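Local coordinates for protein choline kinase (Cryptosporidium parvum, PDB 3MES) that probably phosphorylates choline, and perhaps ethanolamine, at the expense of ATP, binding nucleotide and magnesium as a member of the choline/ethanolamine kinase family, at residues Trp65-Lys76 and Leu86-Glu94; Thr159-Cys168 and Tyr301-Tyr309. All coordinates share one frame; numbering follows the deposited sequence.

The two contacts lie in different parts of the chain, their centres about 35 Å apart and their nearest atoms about 15 Å apart, and they share no helix or strand. Contact 1 is peripheral: residues 65-76 and 86-94 form the first hairpin of the five-stranded antiparallel sheet, held by backbone hydrogen bonds and aliphatic packing under a tryptophan, with an exposed open end, away from its turn. Contact 2 is buried near the middle of the chain, where residues 159-168 meet residues 301-309 through hydroxyl groups, a tyrosine ring and a water, alongside a magnesium ion. Contact 1 reaches ADP through Leu86, whereas contact 2 borders the decamethonium and N-propyl-tartramic acid pockets through Tyr309.

Contact 1 of 2, residues Trp65-Lys76 and Leu86-Glu94; sequences WKEINESYIEVK and LFVVSIVNE. With ADP (adenosine-5'-diphosphate), chain I.
Ile91 lies over one face of the Trp65 indole: its CD1 sits 3.8 Å from the centroid of the six-membered ring and only 6° off the ring normal, a CH-pi contact. With CG1 beside the backbone N and a second bend at chi2, the Ile91 chain brings CD1 back toward residues 65-76, where it also meets Ile73 CG1 at 3.7 Å. Trp65 CZ3 touches Val89 CG1 at 3.6 Å, while Val89 O lies at the indole edge, in its plane. The indole NE1 is engaged by His102 O. Val89 CG1 also packs on Ile73 CG2, and Val75 CG1 reaches Phe87 CD1 at 3.7 Å. Helix 51-61 covers this side through Cys58 and Ile55.

The strands run antiparallel, 163° between their directions, as the first hairpin of the kinase-like N-terminal sheet. Glu74 and Ser90 form a hydrogen-bonded pair, with Glu74 N to Ser90 O at 3.0 Å and 168° at the hydrogen; Lys76 and Val88 form the next such pair. Ile73-Ile91 and Val75-Val89 are the non-hydrogen-bonded pairs between and beside them.

The other face is looser and more polar. There Glu74 CG meets Ser90 CB only at 4.1 Å, while Glu74 OE2 and Ser90 OG share a water, each 2.9 Å from its oxygen. Toward the solvent end, Val92 N still bonds Tyr72 O, but the exposed Tyr72 ring meets Asn93 CB obliquely through CD1, at 3.5 Å. At the nucleotide end of its strand, Leu86 CD1 approaches O5', which links the ADP ribose to its phosphates. The chemistry therefore implies a two-sided hairpin, fixed in register by its backbone bonds, with apolar packing on the tryptophan face and a mixed face of Glu74, Ser90 and Lys76 beside Val88.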
loop_
_atom_site.group_PDB
_atom_site.type_symbol
_atom_site.label_atom_id
_atom_site.label_comp_id
_atom_site.label_asym_id
_atom_site.label_seq_id
_atom_site.Cartn_x
_atom_site.Cartn_y
_atom_site.Cartn_z
ATOM N N TRP B 65 7.119 -25.981 -16.768
ATOM C CA TRP B 65 5.991 -26.905 -16.859
ATOM C C TRP B 65 6.250 -28.027 -17.857
ATOM O O TRP B 65 5.545 -29.037 -17.866
ATOM C CB TRP B 65 4.721 -26.151 -17.264
ATOM C CG TRP B 65 4.125 -25.313 -16.172
ATOM C CD1 TRP B 65 4.795 -24.527 -15.281
ATOM C CD2 TRP B 65 2.730 -25.160 -15.873
ATOM N NE1 TRP B 65 3.905 -23.904 -14.438
ATOM C CE2 TRP B 65 2.632 -24.275 -14.782
ATOM C CE3 TRP B 65 1.557 -25.691 -16.420
ATOM C CZ2 TRP B 65 1.409 -23.909 -14.227
ATOM C CZ3 TRP B 65 0.344 -25.326 -15.869
ATOM C CH2 TRP B 65 0.278 -24.444 -14.782
ATOM N N LYS B 66 7.260 -27.841 -18.701
ATOM C CA LYS B 66 7.566 -28.799 -19.758
ATOM C C LYS B 66 7.522 -30.255 -19.281
ATOM O O LYS B 66 6.852 -31.089 -19.885
ATOM C CB LYS B 66 8.934 -28.491 -20.375
ATOM C CG LYS B 66 9.217 -29.238 -21.666
ATOM C CD LYS B 66 8.329 -28.738 -22.800
ATOM C CE LYS B 66 8.741 -29.349 -24.134
ATOM N NZ LYS B 66 7.941 -28.809 -25.270
ATOM N N GLU B 67 8.228 -30.552 -18.197
ATOM C CA GLU B 67 8.389 -31.938 -17.754
ATOM C C GLU B 67 7.351 -32.407 -16.737
ATOM O O GLU B 67 7.368 -33.563 -16.320
ATOM C CB GLU B 67 9.800 -32.161 -17.199
ATOM C CG GLU B 67 10.869 -32.232 -18.274
ATOM C CD GLU B 67 10.570 -33.300 -19.308
ATOM O OE1 GLU B 67 10.430 -34.481 -18.918
ATOM O OE2 GLU B 67 10.472 -32.959 -20.508
ATOM N N ILE B 68 6.450 -31.516 -16.339
ATOM C CA ILE B 68 5.451 -31.852 -15.331
ATOM C C ILE B 68 4.376 -32.785 -15.884
ATOM O O ILE B 68 3.782 -32.512 -16.929
ATOM C CB ILE B 68 4.779 -30.589 -14.760
ATOM C CG1 ILE B 68 5.819 -29.689 -14.088
ATOM C CG2 ILE B 68 3.678 -30.969 -13.784
ATOM C CD1 ILE B 68 5.246 -28.396 -13.527
ATOM N N ASN B 69 4.130 -33.886 -15.179
ATOM C CA ASN B 69 3.111 -34.845 -15.590
ATOM C C ASN B 69 1.706 -34.265 -15.461
ATOM O O ASN B 69 1.381 -33.604 -14.472
ATOM C CB ASN B 69 3.223 -36.136 -14.776
ATOM C CG ASN B 69 2.274 -37.217 -15.265
ATOM O OD1 ASN B 69 1.279 -37.528 -14.610
ATOM N ND2 ASN B 69 2.573 -37.786 -16.428
ATOM N N GLU B 70 0.874 -34.520 -16.465
ATOM C CA GLU B 70 -0.463 -33.942 -16.511
ATOM C C GLU B 70 -1.282 -34.279 -15.263
ATOM O O GLU B 70 -2.202 -33.546 -14.898
ATOM C CB GLU B 70 -1.202 -34.404 -17.769
ATOM C CG GLU B 70 -0.322 -34.524 -19.005
ATOM C CD GLU B 70 0.556 -35.766 -18.978
ATOM O OE1 GLU B 70 0.424 -36.613 -19.888
ATOM O OE2 GLU B 70 1.370 -35.902 -18.041
ATOM N N SER B 71 -0.942 -35.384 -14.609
ATOM C CA SER B 71 -1.686 -35.824 -13.432
ATOM C C SER B 71 -1.559 -34.835 -12.275
ATOM O O SER B 71 -2.344 -34.875 -11.328
ATOM C CB SER B 71 -1.230 -37.215 -12.988
ATOM O OG SER B 71 -0.036 -37.145 -12.232
ATOM N N TYR B 72 -0.569 -33.949 -12.356
ATOM C CA TYR B 72 -0.338 -32.960 -11.305
ATOM C C TYR B 72 -0.869 -31.588 -11.706
ATOM O O TYR B 72 -0.645 -30.595 -11.014
ATOM C CB TYR B 72 1.152 -32.869 -10.969
ATOM C CG TYR B 72 1.751 -34.181 -10.523
ATOM C CD1 TYR B 72 1.472 -34.701 -9.267
ATOM C CD2 TYR B 72 2.596 -34.901 -11.359
ATOM C CE1 TYR B 72 2.014 -35.902 -8.856
ATOM C CE2 TYR B 72 3.144 -36.103 -10.956
ATOM C CZ TYR B 72 2.850 -36.599 -9.702
ATOM O OH TYR B 72 3.391 -37.797 -9.293
ATOM N N ILE B 73 -1.574 -31.542 -12.830
ATOM C CA ILE B 73 -2.149 -30.299 -13.322
ATOM C C ILE B 73 -3.670 -30.357 -13.282
ATOM O O ILE B 73 -4.275 -31.325 -13.744
ATOM C CB ILE B 73 -1.703 -30.011 -14.765
ATOM C CG1 ILE B 73 -0.178 -30.070 -14.872
ATOM C CG2 ILE B 73 -2.231 -28.660 -15.224
ATOM C CD1 ILE B 73 0.343 -29.923 -16.285
ATOM N N GLU B 74 -4.292 -29.321 -12.727
ATOM C CA GLU B 74 -5.746 -29.259 -12.697
ATOM C C GLU B 74 -6.269 -28.023 -13.420
ATOM O O GLU B 74 -5.880 -26.898 -13.110
ATOM C CB GLU B 74 -6.271 -29.276 -11.261
ATOM C CG GLU B 74 -6.257 -27.915 -10.589
ATOM C CD GLU B 74 -7.444 -27.708 -9.673
ATOM O OE1 GLU B 74 -8.317 -28.600 -9.618
ATOM O OE2 GLU B 74 -7.510 -26.648 -9.014
ATOM N N VAL B 75 -7.150 -28.245 -14.389
ATOM C CA VAL B 75 -7.825 -27.159 -15.082
ATOM C C VAL B 75 -9.225 -26.985 -14.510
ATOM O O VAL B 75 -10.030 -27.916 -14.531
ATOM C CB VAL B 75 -7.948 -27.438 -16.587
ATOM C CG1 VAL B 75 -8.858 -26.410 -17.246
ATOM C CG2 VAL B 75 -6.578 -27.452 -17.243
ATOM N N LYS B 76 -9.518 -25.794 -13.998
ATOM C CA LYS B 76 -10.835 -25.538 -13.437
ATOM C C LYS B 76 -11.403 -24.232 -13.985
ATOM O O LYS B 76 -10.877 -23.150 -13.722
ATOM C CB LYS B 76 -10.774 -25.524 -11.905
ATOM C CG LYS B 76 -11.107 -24.194 -11.264
ATOM C CD LYS B 76 -12.617 -24.046 -11.092
ATOM C CE LYS B 76 -12.978 -22.707 -10.454
ATOM N NZ LYS B 76 -12.639 -22.659 -9.004
ATOM N N LEU B 86 -12.586 -18.466 -19.061
ATOM C CA LEU B 86 -11.461 -18.364 -18.144
ATOM C C LEU B 86 -11.229 -19.671 -17.402
ATOM O O LEU B 86 -12.173 -20.347 -16.994
ATOM C CB LEU B 86 -11.679 -17.221 -17.149
ATOM C CG LEU B 86 -11.950 -15.836 -17.745
ATOM C CD1 LEU B 86 -12.017 -14.781 -16.646
ATOM C CD2 LEU B 86 -10.895 -15.467 -18.779
ATOM N N PHE B 87 -9.962 -20.021 -17.230
ATOM C CA PHE B 87 -9.597 -21.225 -16.501
ATOM C C PHE B 87 -8.446 -20.924 -15.559
ATOM O O PHE B 87 -7.502 -20.227 -15.924
ATOM C CB PHE B 87 -9.178 -22.339 -17.465
ATOM C CG PHE B 87 -10.211 -22.671 -18.503
ATOM C CD1 PHE B 87 -11.154 -23.660 -18.271
ATOM C CD2 PHE B 87 -10.228 -22.007 -19.718
ATOM C CE1 PHE B 87 -12.103 -23.973 -19.229
ATOM C CE2 PHE B 87 -11.174 -22.315 -20.681
ATOM C CZ PHE B 87 -12.113 -23.300 -20.437
ATOM N N VAL B 88 -8.527 -21.449 -14.343
ATOM C CA VAL B 88 -7.394 -21.402 -13.441
ATOM C C VAL B 88 -6.666 -22.737 -13.527
ATOM O O VAL B 88 -7.220 -23.780 -13.178
ATOM C CB VAL B 88 -7.816 -21.128 -11.993
ATOM C CG1 VAL B 88 -6.591 -20.884 -11.132
ATOM C CG2 VAL B 88 -8.752 -19.931 -11.932
ATOM N N VAL B 89 -5.430 -22.699 -14.014
ATOM C CA VAL B 89 -4.636 -23.907 -14.173
ATOM C C VAL B 89 -3.555 -23.964 -13.104
ATOM O O VAL B 89 -2.614 -23.172 -13.119
ATOM C CB VAL B 89 -3.985 -23.975 -15.565
ATOM C CG1 VAL B 89 -3.267 -25.304 -15.748
ATOM C CG2 VAL B 89 -5.035 -23.774 -16.650
ATOM N N SER B 90 -3.694 -24.905 -12.178
ATOM C CA SER B 90 -2.778 -24.999 -11.048
ATOM C C SER B 90 -1.960 -26.284 -11.065
ATOM O O SER B 90 -2.350 -27.279 -11.675
ATOM C CB SER B 90 -3.553 -24.913 -9.731
ATOM O OG SER B 90 -4.394 -23.774 -9.704
ATOM N N ILE B 91 -0.816 -26.244 -10.392
ATOM C CA ILE B 91 -0.050 -27.445 -10.104
ATOM C C ILE B 91 -0.404 -27.878 -8.687
ATOM O O ILE B 91 -0.189 -27.132 -7.732
ATOM C CB ILE B 91 1.464 -27.189 -10.198
ATOM C CG1 ILE B 91 1.830 -26.647 -11.583
ATOM C CG2 ILE B 91 2.240 -28.459 -9.898
ATOM C CD1 ILE B 91 1.430 -27.556 -12.726
ATOM N N VAL B 92 -0.955 -29.080 -8.553
ATOM C CA VAL B 92 -1.483 -29.537 -7.270
ATOM C C VAL B 92 -0.455 -30.267 -6.407
ATOM O O VAL B 92 -0.729 -30.592 -5.252
ATOM C CB VAL B 92 -2.718 -30.440 -7.461
ATOM C CG1 VAL B 92 -3.905 -29.618 -7.946
ATOM C CG2 VAL B 92 -2.404 -31.571 -8.431
ATOM N N ASN B 93 0.723 -30.525 -6.968
ATOM C CA ASN B 93 1.797 -31.170 -6.217
ATOM C C ASN B 93 2.801 -30.154 -5.682
ATOM O O ASN B 93 3.417 -29.415 -6.449
ATOM C CB ASN B 93 2.515 -32.208 -7.083
ATOM C CG ASN B 93 3.697 -32.846 -6.370
ATOM O OD1 ASN B 93 4.360 -33.732 -6.911
ATOM N ND2 ASN B 93 3.966 -32.396 -5.151
ATOM N N GLU B 94 2.964 -30.124 -4.362
ATOM C CA GLU B 94 3.883 -29.186 -3.726
ATOM C C GLU B 94 5.340 -29.547 -4.003
ATOM O O GLU B 94 6.209 -28.672 -4.039
ATOM C CB GLU B 94 3.632 -29.128 -2.218
ATOM C CG GLU B 94 2.224 -28.691 -1.842
ATOM C CD GLU B 94 1.988 -28.725 -0.344
ATOM O OE1 GLU B 94 2.788 -29.371 0.368
ATOM O OE2 GLU B 94 1.005 -28.107 0.122
HETATM P PB ADP I . -14.458 -11.068 -18.984
HETATM O O1B ADP I . -15.264 -12.224 -19.528
HETATM O O2B ADP I . -13.270 -10.680 -19.831
HETATM O O3B ADP I . -15.299 -9.906 -18.506
HETATM P PA ADP I . -12.939 -10.812 -16.606
HETATM O O1A ADP I . -13.713 -9.571 -16.226
HETATM O O2A ADP I . -11.526 -10.703 -17.118
HETATM O O3A ADP I . -13.800 -11.683 -17.654
HETATM O "O5'" ADP I . -12.957 -11.807 -15.347
HETATM C "C5'" ADP I . -11.902 -11.791 -14.398
HETATM C "C4'" ADP I . -12.431 -12.402 -13.114
HETATM O "O4'" ADP I . -11.849 -13.691 -12.943
HETATM C "C3'" ADP I . -12.020 -11.555 -11.923
HETATM O "O3'" ADP I . -13.180 -11.125 -11.212
HETATM C "C2'" ADP I . -11.171 -12.459 -11.059
HETATM O "O2'" ADP I . -11.948 -12.914 -9.950
HETATM C "C1'" ADP I . -10.814 -13.623 -11.967
HETATM N N9 ADP I . -9.544 -13.326 -12.670
HETATM C C8 ADP I . -9.435 -12.843 -13.923
HETATM N N7 ADP I . -8.135 -12.682 -14.279
HETATM C C5 ADP I . -7.385 -13.071 -13.231
HETATM C C6 ADP I . -5.936 -13.159 -12.933
HETATM N N6 ADP I . -5.012 -12.789 -13.852
HETATM N N1 ADP I . -5.572 -13.621 -11.715
HETATM C C2 ADP I . -6.485 -13.990 -10.795
HETATM N N3 ADP I . -7.813 -13.941 -10.995
HETATM C C4 ADP I . -8.318 -13.496 -12.173
HETATM O O HOH W 1 -6.849 -24.685 -10.984
#

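Contact 2 of 2, residues Thr159-Cys168 and Tyr301-Tyr309; sequences TKQLQLTHIC and YFCEYIYDY. With MG (magnesium ion), chain M; DME (decamethonium ion), chain K; PT3 (N-propyl-tartramic acid), chain L.
Tyr305 buries more area against residues 159-168 than any other residue of its segment. From CB its CG stands beside the backbone N (chi1 -85°), which carries the ring toward Leu162. CD1 then meets the side amide of Gln163, whose NE2, hydrogen-bonded to Asp323 O, lies 3.6 Å away at the ring edge with the two planes 84° apart. On the other flank CD2 touches Leu162 CD1 at 3.9 Å. Farther out, CE1 and CZ lie against Leu162 CB, which sits over one face, 3.6 Å from the ring centroid in a CH-pi contact. At the tip OH gives a weak hydrogen bond to Leu162 O, 2.6 Å long.

In the mainly helical C-terminal lobe of the kinase-like fold, beside the decamethonium pocket, these residues join the 3-10 turn before helix 165-179 to the end of helix 294-303. Here Glu304 OE1 and the carbonyls Glu304 O and Tyr307 O ligate magnesium, with Glu271 supplying a further oxygen. Tyr309 OH donates to the syn lone pair of Glu304 OE1, a second-shell bond that helps position this ligand.

Thr159 meets the strand 307-308 part of the segment. Its OG1 donates to Asp308 OD1 at 2.9 Å, from 56° above the carboxylate plane, while CG2 packs 3.4 Å from Tyr305 O. A water donates to both Thr159 O and Tyr305 O, and Gln163 NE2 gives it a further weak bond.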
loop_
_atom_site.group_PDB
_atom_site.type_symbol
_atom_site.label_atom_id
_atom_site.label_comp_id
_atom_site.label_asym_id
_atom_site.label_seq_id
_atom_site.Cartn_x
_atom_site.Cartn_y
_atom_site.Cartn_z
ATOM N N THR B 159 -17.421 -4.662 -0.828
ATOM C CA THR B 159 -17.972 -3.316 -0.902
ATOM C C THR B 159 -17.769 -2.553 0.407
ATOM O O THR B 159 -17.511 -1.351 0.398
ATOM C CB THR B 159 -19.466 -3.337 -1.264
ATOM O OG1 THR B 159 -19.665 -4.157 -2.422
ATOM C CG2 THR B 159 -19.965 -1.924 -1.552
ATOM N N LYS B 160 -17.881 -3.256 1.529
ATOM C CA LYS B 160 -17.727 -2.622 2.836
ATOM C C LYS B 160 -16.277 -2.249 3.115
ATOM O O LYS B 160 -15.997 -1.195 3.690
ATOM C CB LYS B 160 -18.271 -3.527 3.943
ATOM C CG LYS B 160 -19.783 -3.670 3.906
ATOM C CD LYS B 160 -20.280 -4.800 4.792
ATOM C CE LYS B 160 -21.798 -4.935 4.683
ATOM N NZ LYS B 160 -22.320 -6.123 5.414
ATOM N N GLN B 161 -15.357 -3.110 2.698
ATOM C CA GLN B 161 -13.939 -2.884 2.947
ATOM C C GLN B 161 -13.449 -1.573 2.350
ATOM O O GLN B 161 -12.447 -1.015 2.796
ATOM C CB GLN B 161 -13.107 -4.048 2.412
ATOM C CG GLN B 161 -13.197 -5.311 3.247
ATOM C CD GLN B 161 -12.276 -6.394 2.732
ATOM O OE1 GLN B 161 -12.329 -6.760 1.560
ATOM N NE2 GLN B 161 -11.418 -6.908 3.605
ATOM N N LEU B 162 -14.153 -1.083 1.335
ATOM C CA LEU B 162 -13.801 0.191 0.726
ATOM C C LEU B 162 -13.864 1.322 1.749
ATOM O O LEU B 162 -13.134 2.309 1.639
ATOM C CB LEU B 162 -14.714 0.500 -0.463
ATOM C CG LEU B 162 -14.705 -0.517 -1.609
ATOM C CD1 LEU B 162 -15.258 0.110 -2.884
ATOM C CD2 LEU B 162 -13.302 -1.055 -1.842
ATOM N N GLN B 163 -14.733 1.171 2.746
ATOM C CA GLN B 163 -14.915 2.203 3.767
ATOM C C GLN B 163 -13.697 2.300 4.678
ATOM O O GLN B 163 -13.481 3.320 5.331
ATOM C CB GLN B 163 -16.170 1.929 4.606
ATOM C CG GLN B 163 -17.479 1.922 3.823
ATOM C CD GLN B 163 -17.981 3.318 3.485
ATOM O OE1 GLN B 163 -17.398 4.320 3.896
ATOM N NE2 GLN B 163 -19.074 3.386 2.732
ATOM N N LEU B 164 -12.903 1.234 4.720
ATOM C CA LEU B 164 -11.743 1.182 5.608
ATOM C C LEU B 164 -10.610 2.057 5.088
ATOM O O LEU B 164 -10.176 1.908 3.946
ATOM C CB LEU B 164 -11.272 -0.260 5.797
ATOM C CG LEU B 164 -12.362 -1.218 6.286
ATOM C CD1 LEU B 164 -11.824 -2.644 6.404
ATOM C CD2 LEU B 164 -12.946 -0.734 7.612
ATOM N N THR B 165 -10.132 2.961 5.937
ATOM C CA THR B 165 -9.198 4.004 5.516
ATOM C C THR B 165 -7.885 3.469 4.948
ATOM O O THR B 165 -7.368 4.004 3.969
ATOM C CB THR B 165 -8.887 4.987 6.667
ATOM O OG1 THR B 165 -10.090 5.279 7.388
ATOM C CG2 THR B 165 -8.292 6.284 6.119
ATOM N N HIS B 166 -7.338 2.425 5.562
ATOM C CA HIS B 166 -6.075 1.865 5.083
ATOM C C HIS B 166 -6.247 1.238 3.703
ATOM O O HIS B 166 -5.341 1.278 2.880
ATOM C CB HIS B 166 -5.508 0.846 6.073
ATOM C CG HIS B 166 -6.312 -0.412 6.172
ATOM N ND1 HIS B 166 -7.457 -0.506 6.933
ATOM C CD2 HIS B 166 -6.132 -1.631 5.609
ATOM C CE1 HIS B 166 -7.951 -1.728 6.831
ATOM N NE2 HIS B 166 -7.166 -2.429 6.033
ATOM N N ILE B 167 -7.420 0.669 3.452
ATOM C CA ILE B 167 -7.719 0.095 2.146
ATOM C C ILE B 167 -7.961 1.197 1.122
ATOM O O ILE B 167 -7.503 1.110 -0.015
ATOM C CB ILE B 167 -8.957 -0.821 2.195
ATOM C CG1 ILE B 167 -8.624 -2.133 2.904
ATOM C CG2 ILE B 167 -9.468 -1.103 0.788
ATOM C CD1 ILE B 167 -9.813 -3.061 3.045
ATOM N N CYS B 168 -8.682 2.234 1.536
ATOM C CA CYS B 168 -8.989 3.354 0.657
ATOM C C CYS B 168 -7.728 3.994 0.088
ATOM O O CYS B 168 -7.608 4.186 -1.124
ATOM C CB CYS B 168 -9.808 4.409 1.401
ATOM S SG CYS B 168 -10.171 5.876 0.417
ATOM N N TYR B 301 -14.768 5.185 -8.798
ATOM C CA TYR B 301 -14.386 4.371 -7.654
ATOM C C TYR B 301 -15.216 4.753 -6.429
ATOM O O TYR B 301 -15.718 3.883 -5.711
ATOM C CB TYR B 301 -12.892 4.519 -7.355
ATOM C CG TYR B 301 -12.505 3.988 -5.994
ATOM C CD1 TYR B 301 -12.397 2.620 -5.764
ATOM C CD2 TYR B 301 -12.257 4.853 -4.937
ATOM C CE1 TYR B 301 -12.053 2.132 -4.517
ATOM C CE2 TYR B 301 -11.911 4.375 -3.692
ATOM C CZ TYR B 301 -11.812 3.017 -3.485
ATOM O OH TYR B 301 -11.469 2.548 -2.241
ATOM N N PHE B 302 -15.366 6.053 -6.193
ATOM C CA PHE B 302 -16.181 6.518 -5.076
ATOM C C PHE B 302 -17.598 5.963 -5.171
ATOM O O PHE B 302 -18.196 5.597 -4.162
ATOM C CB PHE B 302 -16.218 8.052 -5.008
ATOM C CG PHE B 302 -14.940 8.674 -4.517
ATOM C CD1 PHE B 302 -13.998 7.917 -3.844
ATOM C CD2 PHE B 302 -14.695 10.023 -4.705
ATOM C CE1 PHE B 302 -12.824 8.488 -3.386
ATOM C CE2 PHE B 302 -13.526 10.603 -4.246
ATOM C CZ PHE B 302 -12.590 9.837 -3.584
ATOM N N CYS B 303 -18.129 5.892 -6.388
ATOM C CA CYS B 303 -19.501 5.432 -6.596
ATOM C C CYS B 303 -19.702 3.956 -6.261
ATOM O O CYS B 303 -20.778 3.555 -5.815
ATOM C CB CYS B 303 -19.949 5.694 -8.034
ATOM S SG CYS B 303 -20.431 7.399 -8.382
ATOM N N GLU B 304 -18.674 3.147 -6.493
ATOM C CA GLU B 304 -18.774 1.710 -6.250
ATOM C C GLU B 304 -18.951 1.416 -4.767
ATOM O O GLU B 304 -19.286 0.296 -4.381
ATOM C CB GLU B 304 -17.550 0.979 -6.803
ATOM C CG GLU B 304 -17.531 0.874 -8.317
ATOM C CD GLU B 304 -18.644 -0.008 -8.850
ATOM O OE1 GLU B 304 -19.302 -0.691 -8.036
ATOM O OE2 GLU B 304 -18.858 -0.020 -10.080
ATOM N N TYR B 305 -18.725 2.425 -3.936
ATOM C CA TYR B 305 -18.988 2.297 -2.510
ATOM C C TYR B 305 -20.453 1.937 -2.296
ATOM O O TYR B 305 -20.815 1.334 -1.286
ATOM C CB TYR B 305 -18.655 3.601 -1.778
ATOM C CG TYR B 305 -17.199 3.732 -1.387
ATOM C CD1 TYR B 305 -16.814 3.697 -0.053
ATOM C CD2 TYR B 305 -16.212 3.884 -2.349
ATOM C CE1 TYR B 305 -15.487 3.814 0.311
ATOM C CE2 TYR B 305 -14.882 4.002 -1.995
ATOM C CZ TYR B 305 -14.525 3.967 -0.665
ATOM O OH TYR B 305 -13.200 4.081 -0.311
ATOM N N ILE B 306 -21.285 2.299 -3.267
ATOM C CA ILE B 306 -22.733 2.149 -3.156
ATOM C C ILE B 306 -23.247 0.799 -3.654
ATOM O O ILE B 306 -24.302 0.335 -3.220
ATOM C CB ILE B 306 -23.460 3.257 -3.941
ATOM C CG1 ILE B 306 -23.083 4.637 -3.391
ATOM C CG2 ILE B 306 -24.965 3.040 -3.901
ATOM C CD1 ILE B 306 -23.477 5.792 -4.303
ATOM N N TYR B 307 -22.506 0.168 -4.560
ATOM C CA TYR B 307 -23.010 -1.031 -5.229
ATOM C C TYR B 307 -22.288 -2.315 -4.836
ATOM O O TYR B 307 -21.079 -2.454 -5.020
ATOM C CB TYR B 307 -23.011 -0.826 -6.745
ATOM C CG TYR B 307 -23.643 0.491 -7.121
ATOM C CD1 TYR B 307 -25.020 0.662 -7.059
ATOM C CD2 TYR B 307 -22.865 1.577 -7.495
ATOM C CE1 TYR B 307 -25.604 1.873 -7.381
ATOM C CE2 TYR B 307 -23.443 2.791 -7.818
ATOM C CZ TYR B 307 -24.811 2.933 -7.757
ATOM O OH TYR B 307 -25.389 4.139 -8.078
ATOM N N ASP B 308 -23.056 -3.247 -4.285
ATOM C CA ASP B 308 -22.547 -4.546 -3.878
ATOM C C ASP B 308 -23.078 -5.597 -4.841
ATOM O O ASP B 308 -24.279 -5.849 -4.888
ATOM C CB ASP B 308 -23.005 -4.857 -2.453
ATOM C CG ASP B 308 -22.313 -6.069 -1.862
ATOM O OD1 ASP B 308 -21.304 -6.529 -2.436
ATOM O OD2 ASP B 308 -22.780 -6.559 -0.815
ATOM N N TYR B 309 -22.181 -6.204 -5.615
ATOM C CA TYR B 309 -22.575 -7.198 -6.610
ATOM C C TYR B 309 -22.429 -8.621 -6.082
ATOM O O TYR B 309 -22.343 -9.572 -6.857
ATOM C CB TYR B 309 -21.761 -7.025 -7.898
ATOM C CG TYR B 309 -21.623 -5.582 -8.332
ATOM C CD1 TYR B 309 -22.720 -4.868 -8.795
ATOM C CD2 TYR B 309 -20.398 -4.933 -8.270
ATOM C CE1 TYR B 309 -22.599 -3.549 -9.186
ATOM C CE2 TYR B 309 -20.267 -3.619 -8.659
ATOM C CZ TYR B 309 -21.370 -2.930 -9.116
ATOM O OH TYR B 309 -21.241 -1.615 -9.503
HETATM MG MG MG M . -19.126 -1.589 -5.757
HETATM N N1 DME K . -19.915 -12.030 -8.849
HETATM C C2 DME K . -20.785 -12.218 -10.021
HETATM C C3 DME K . -20.524 -11.109 -11.046
HETATM C C4 DME K . -21.653 -11.039 -12.081
HETATM C C5 DME K . -21.372 -9.975 -13.149
HETATM C C6 DME K . -21.464 -8.560 -12.567
HETATM C C7 DME K . -22.614 -7.769 -13.201
HETATM C C8 DME K . -22.101 -6.504 -13.894
HETATM C C9 DME K . -22.159 -5.288 -12.967
HETATM C C10 DME K . -20.906 -4.422 -13.126
HETATM C C11 DME K . -21.238 -2.940 -12.944
HETATM N N12 DME K . -20.039 -2.121 -13.189
HETATM C C13 DME K . -20.641 -12.405 -7.624
HETATM C C14 DME K . -18.722 -12.879 -8.991
HETATM C C15 DME K . -19.511 -10.617 -8.758
HETATM C C16 DME K . -18.953 -2.534 -12.289
HETATM C C17 DME K . -19.610 -2.299 -14.584
HETATM C C18 DME K . -20.364 -0.707 -12.936
HETATM O O1 PT3 L . -15.319 -6.763 -16.448
HETATM O O11 PT3 L . -16.840 -7.325 -17.984
HETATM C C1 PT3 L . -16.473 -7.078 -16.814
HETATM C C2 PT3 L . -17.535 -7.144 -15.721
HETATM O O2 PT3 L . -18.784 -7.596 -16.252
HETATM C C3 PT3 L . -17.688 -5.743 -15.138
HETATM O O3 PT3 L . -19.037 -5.293 -15.280
HETATM C C4 PT3 L . -17.304 -5.813 -13.669
HETATM O O41 PT3 L . -16.731 -4.873 -13.123
HETATM N N4 PT3 L . -17.608 -6.966 -13.075
HETATM C C41 PT3 L . -17.294 -7.224 -11.662
HETATM C C42 PT3 L . -18.112 -8.415 -11.159
HETATM C C43 PT3 L . -19.008 -8.007 -9.989
HETATM O O HOH W 2 -18.873 0.988 0.831
#